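Local coordinates for protein 7,8-dihydro-6-hydroxymethylpterin pyrophosphokinase-dihydropteroate synthase (Plasmodium falciparum, PDB 6JWS) that probably catalyses two consecutive steps of folate biosynthesis, pyrophosphorylation of 6-hydroxymethyl-7,8-dihydropterin by ATP and condensation of the product with 4-aminobenzoate to 7,8-dihydropteroate, at residues T172-P177 and S236-L241; I484-F489 and T508-I513. The protein carries 1 engineered substitution. All coordinates share one frame; numbering follows the deposited sequence.

Contact 1. Residues T172-P177 and S236-L241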
# COMPACT_ATOMS: atom_id res chain seq x y z
N THR B 172 43.72 -18.91 -2.40
CA THR B 172 44.60 -18.93 -3.56
C THR B 172 45.90 -19.68 -3.26
O THR B 172 46.38 -19.73 -2.13
CB THR B 172 44.82 -17.52 -4.13
OG1 THR B 172 45.28 -17.67 -5.46
CG2 THR B 172 45.79 -16.67 -3.34
N PHE B 173 46.47 -20.26 -4.32
CA PHE B 173 47.71 -21.03 -4.23
C PHE B 173 48.88 -20.17 -4.70
O PHE B 173 50.04 -20.55 -4.57
CB PHE B 173 47.60 -22.35 -5.02
CG PHE B 173 46.86 -22.24 -6.33
CD1 PHE B 173 47.35 -21.45 -7.37
CD2 PHE B 173 45.65 -22.90 -6.52
CE1 PHE B 173 46.66 -21.34 -8.57
CE2 PHE B 173 44.96 -22.79 -7.73
CZ PHE B 173 45.47 -22.01 -8.75
N VAL B 174 48.55 -18.99 -5.26
CA VAL B 174 49.54 -18.03 -5.71
C VAL B 174 50.28 -17.50 -4.48
O VAL B 174 49.68 -17.35 -3.42
CB VAL B 174 48.90 -16.93 -6.57
CG1 VAL B 174 49.90 -15.85 -6.93
CG2 VAL B 174 48.30 -17.53 -7.83
N ASN B 175 51.59 -17.25 -4.64
CA ASN B 175 52.46 -17.00 -3.50
C ASN B 175 52.35 -15.56 -2.98
O ASN B 175 52.61 -15.32 -1.80
CB ASN B 175 53.92 -17.34 -3.78
CG ASN B 175 54.16 -18.82 -3.97
OD1 ASN B 175 53.59 -19.66 -3.27
ND2 ASN B 175 55.02 -19.16 -4.92
N ASP B 176 51.99 -14.61 -3.86
CA ASP B 176 52.05 -13.21 -3.50
C ASP B 176 51.13 -12.38 -4.39
O ASP B 176 50.76 -12.82 -5.48
CB ASP B 176 53.48 -12.67 -3.62
CG ASP B 176 53.95 -12.69 -5.06
OD1 ASP B 176 54.39 -13.77 -5.52
OD2 ASP B 176 53.81 -11.65 -5.75
N PRO B 177 50.76 -11.15 -3.95
CA PRO B 177 49.90 -10.27 -4.74
C PRO B 177 50.50 -9.82 -6.07
O PRO B 177 49.76 -9.52 -7.02
CB PRO B 177 49.60 -9.07 -3.82
CG PRO B 177 50.64 -9.13 -2.71
CD PRO B 177 51.07 -10.58 -2.62
N SER B 236 53.99 -19.43 -15.84
CA SER B 236 54.30 -20.83 -16.12
C SER B 236 54.22 -21.66 -14.85
O SER B 236 54.05 -22.87 -14.90
CB SER B 236 55.66 -20.98 -16.76
OG SER B 236 55.60 -20.70 -18.15
N LYS B 237 54.36 -20.98 -13.70
CA LYS B 237 54.30 -21.62 -12.41
C LYS B 237 52.87 -22.05 -12.11
O LYS B 237 52.66 -22.89 -11.24
CB LYS B 237 54.85 -20.67 -11.35
CG LYS B 237 54.76 -21.15 -9.91
CD LYS B 237 55.51 -20.25 -8.94
CE LYS B 237 55.12 -20.46 -7.49
NZ LYS B 237 55.29 -21.85 -7.03
N TYR B 238 51.89 -21.48 -12.83
CA TYR B 238 50.49 -21.68 -12.49
C TYR B 238 49.68 -22.17 -13.69
O TYR B 238 48.67 -22.84 -13.50
CB TYR B 238 49.86 -20.41 -11.89
CG TYR B 238 50.55 -19.89 -10.66
CD1 TYR B 238 50.53 -20.61 -9.47
CD2 TYR B 238 51.22 -18.68 -10.67
CE1 TYR B 238 51.16 -20.15 -8.33
CE2 TYR B 238 51.86 -18.20 -9.54
CZ TYR B 238 51.84 -18.94 -8.37
OH TYR B 238 52.46 -18.47 -7.24
N ILE B 239 50.11 -21.82 -14.91
CA ILE B 239 49.37 -22.21 -16.10
C ILE B 239 50.29 -23.03 -17.02
O ILE B 239 51.48 -22.73 -17.14
CB ILE B 239 48.76 -20.97 -16.79
CG1 ILE B 239 47.93 -20.12 -15.82
CG2 ILE B 239 47.95 -21.35 -18.03
CD1 ILE B 239 47.47 -18.79 -16.38
N HIS B 240 49.73 -24.08 -17.64
CA HIS B 240 50.38 -24.84 -18.70
C HIS B 240 50.28 -24.04 -20.00
O HIS B 240 49.29 -24.16 -20.72
CB HIS B 240 49.70 -26.20 -18.93
CG HIS B 240 50.02 -27.26 -17.92
ND1 HIS B 240 49.09 -27.72 -17.00
CD2 HIS B 240 51.15 -27.96 -17.69
CE1 HIS B 240 49.64 -28.64 -16.24
NE2 HIS B 240 50.91 -28.81 -16.65
N LEU B 241 51.31 -23.23 -20.29
CA LEU B 241 51.23 -22.29 -21.40
C LEU B 241 51.52 -22.98 -22.74
O LEU B 241 52.38 -23.86 -22.82
CB LEU B 241 52.20 -21.13 -21.14
CG LEU B 241 51.78 -20.19 -20.01
CD1 LEU B 241 52.98 -19.49 -19.41
CD2 LEU B 241 50.75 -19.18 -20.50
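Tyr-238 carries this contact, its ring reaching from the loop after helix 228-236 into the turn that follows strand 163-172. Its CG stands anti to its own carbonyl carbon (chi1 -58°), which carries the phenol across Val-174 to the backbone of Asn-175. CG2 of Val-174 sits over the middle of one ring face, 3.8 Å from the centroid of the Tyr-238 ring and 11° off the normal, a CH-pi contact. The opposite face is covered by CG of the preceding Lys-237, so aliphatic carbon sandwiches the ring. Farther back, CD1 of Phe-173 meets CD1 of Tyr-238 at 3.9 Å, the two side chains running antiparallel alongside. At the tip, the backbone N of Asn-175 donates to OH of Tyr-238 over 3.0 Å, a moderately bent bond (144°) that ties the buried hydroxyl to the turn. The amide of Asn-175 crosses the ring obliquely; its ND2 and NZ of Lys-237 both donate elsewhere, ND2 to Ile-8 O and NZ to Ser-10 O. Phe-173 also stacks on Tyr-97, and its side chain lies about 6 Å from the bound calcium. Asp-176 N-caps helix 177-190 through Ser-179 N. The contact thus belongs to the alpha/beta fold of the HPPK domain, joining the turn between strand 163-172 and helix 177-190 to the loop after helix 228-236.

Contact 2. Residues I484-F489 and T508-I513; sequences INYNVF and TNNPEI
One backbone carbonyl, Ile-484 O, accepts twice: from the side-chain amide of Asn-509 and from a water that in turn accepts from Asn-510 N. ND2 of Asn-509 donates to Ile-484 O over 2.9 Å (148°), from above the carbonyl plane and not on a lone pair, although the oxygen lies near the amide's own plane. The water's two bonds, to Ile-484 O and from Asn-510 N, are each 3.0 Å long. CG of Asn-509 is anti to its backbone N (chi1 166°), which extends the amide across the chain of Ile-484; there Ile-484 CD1 touches Asn-509 CG at 3.8 Å. Tyr-486 turns a ring edge to the 508-513 loop, with CE2 3.7 Å from Glu-512 O and CD2 beside Ile-513 N. Its CB packs against ND2 of Asn-510. On the buried side Ile-513 swings CD1 to within 3.8 Å of CB of Phe-489, the two side chains crossing at about a right angle, and strand 500-503 lends Leu-501 to both. Each segment is also braced internally. Asn-485 N-caps helix 486-494, its OD1 accepting from Val-488 N on a lone pair at 3.1 Å, while OD1 of Asn-510 accepts from Glu-512 N in an Asx turn. Both segments follow strands of the parallel TIM barrel, 478-482 and 500-503. The chemistry implies a seam with two sides: amides and water satisfy backbone groups where the loops are more exposed, and apolar carbon closes the join toward the barrel.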
# COMPACT_ATOMS: atom_id res chain seq x y z
N ILE B 484 14.11 -31.59 -5.09
CA ILE B 484 15.18 -31.71 -4.10
C ILE B 484 16.14 -32.80 -4.57
O ILE B 484 17.07 -33.19 -3.84
CB ILE B 484 14.61 -32.05 -2.71
CG1 ILE B 484 13.92 -33.42 -2.71
CG2 ILE B 484 13.68 -30.94 -2.21
CD1 ILE B 484 13.34 -33.82 -1.36
N ASN B 485 15.91 -33.29 -5.79
CA ASN B 485 16.53 -34.53 -6.21
C ASN B 485 17.70 -34.27 -7.16
O ASN B 485 17.53 -33.77 -8.27
CB ASN B 485 15.52 -35.56 -6.71
CG ASN B 485 16.18 -36.89 -6.98
OD1 ASN B 485 16.73 -37.11 -8.07
ND2 ASN B 485 16.17 -37.78 -5.99
N TYR B 486 18.89 -34.63 -6.69
CA TYR B 486 20.12 -34.53 -7.45
C TYR B 486 19.98 -35.10 -8.87
O TYR B 486 20.30 -34.41 -9.84
CB TYR B 486 21.23 -35.23 -6.69
CG TYR B 486 22.56 -35.16 -7.39
CD1 TYR B 486 22.90 -36.08 -8.37
CD2 TYR B 486 23.48 -34.19 -7.05
CE1 TYR B 486 24.12 -36.03 -9.02
CE2 TYR B 486 24.72 -34.13 -7.67
CZ TYR B 486 25.03 -35.04 -8.67
OH TYR B 486 26.24 -34.98 -9.29
N ASN B 487 19.52 -36.35 -9.00
CA ASN B 487 19.50 -37.02 -10.30
C ASN B 487 18.58 -36.29 -11.27
O ASN B 487 18.93 -36.11 -12.44
CB ASN B 487 19.19 -38.52 -10.19
CG ASN B 487 20.43 -39.29 -9.78
OD1 ASN B 487 21.55 -38.85 -10.02
ND2 ASN B 487 20.25 -40.43 -9.13
N VAL B 488 17.42 -35.84 -10.78
CA VAL B 488 16.48 -35.11 -11.62
C VAL B 488 17.12 -33.80 -12.06
O VAL B 488 17.20 -33.53 -13.26
CB VAL B 488 15.13 -34.90 -10.89
CG1 VAL B 488 14.26 -33.85 -11.57
CG2 VAL B 488 14.37 -36.22 -10.74
N PHE B 489 17.65 -33.03 -11.10
CA PHE B 489 18.25 -31.76 -11.46
C PHE B 489 19.40 -31.95 -12.45
O PHE B 489 19.52 -31.15 -13.37
CB PHE B 489 18.70 -30.93 -10.25
CG PHE B 489 19.06 -29.50 -10.61
CD1 PHE B 489 18.10 -28.63 -11.11
CD2 PHE B 489 20.35 -29.01 -10.45
CE1 PHE B 489 18.43 -27.32 -11.45
CE2 PHE B 489 20.66 -27.69 -10.75
CZ PHE B 489 19.71 -26.85 -11.27
N THR B 508 19.17 -29.10 1.79
CA THR B 508 19.60 -29.95 2.88
C THR B 508 19.30 -31.42 2.59
O THR B 508 19.88 -32.27 3.26
CB THR B 508 18.99 -29.57 4.24
OG1 THR B 508 17.56 -29.69 4.15
CG2 THR B 508 19.37 -28.19 4.72
N ASN B 509 18.35 -31.73 1.68
CA ASN B 509 18.07 -33.12 1.34
C ASN B 509 19.33 -33.76 0.74
O ASN B 509 19.66 -34.89 1.05
CB ASN B 509 16.91 -33.34 0.35
CG ASN B 509 16.88 -34.76 -0.22
OD1 ASN B 509 16.62 -35.73 0.49
ND2 ASN B 509 17.10 -34.91 -1.52
N ASN B 510 20.00 -33.02 -0.15
CA ASN B 510 21.20 -33.53 -0.79
C ASN B 510 22.10 -32.35 -1.14
O ASN B 510 22.00 -31.81 -2.24
CB ASN B 510 20.88 -34.36 -2.04
CG ASN B 510 22.14 -35.03 -2.56
OD1 ASN B 510 23.24 -34.66 -2.15
ND2 ASN B 510 22.00 -36.02 -3.45
N PRO B 511 22.99 -31.90 -0.21
CA PRO B 511 23.83 -30.73 -0.44
C PRO B 511 24.68 -30.79 -1.71
O PRO B 511 25.03 -29.74 -2.25
CB PRO B 511 24.69 -30.61 0.83
CG PRO B 511 23.84 -31.30 1.87
CD PRO B 511 23.17 -32.45 1.15
N GLU B 512 24.89 -32.01 -2.26
CA GLU B 512 25.67 -32.18 -3.47
C GLU B 512 25.00 -31.50 -4.67
O GLU B 512 25.66 -31.17 -5.65
CB GLU B 512 26.01 -33.65 -3.77
CG GLU B 512 26.55 -34.43 -2.57
CD GLU B 512 27.84 -33.92 -1.93
OE1 GLU B 512 28.65 -33.29 -2.65
OE2 GLU B 512 28.05 -34.15 -0.71
N ILE B 513 23.67 -31.30 -4.60
CA ILE B 513 22.93 -30.66 -5.69
C ILE B 513 23.53 -29.29 -5.99
O ILE B 513 23.36 -28.78 -7.09
CB ILE B 513 21.42 -30.60 -5.38
CG1 ILE B 513 20.58 -30.44 -6.65
CG2 ILE B 513 21.08 -29.54 -4.33
CD1 ILE B 513 19.11 -30.74 -6.43
O HOH W 1 18.40 -31.25 -1.92

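How the contacts relate
Contact 1 belongs to the HPPK part and contact 2 to the pterin-binding TIM barrel, with centres 34 Å apart and nearest atoms about 20 Å apart. They share no element: contact 1 involves strand 163-172 and helices 177-190 and 228-236, contact 2 helix 486-494 and the loop after strand 500-503. Contact 1 joins two loops, contact 2 the N-terminal start of a helix to a loop. Contact 1 is buried and depends on one aromatic residue; contact 2 is partly buried and covers more surface (387 against 221 Å²). Each has one direct hydrogen bond, to which contact 2 adds a water bridge. An Asp in contact 1 and an Asn in contact 2 serve as helix N-caps.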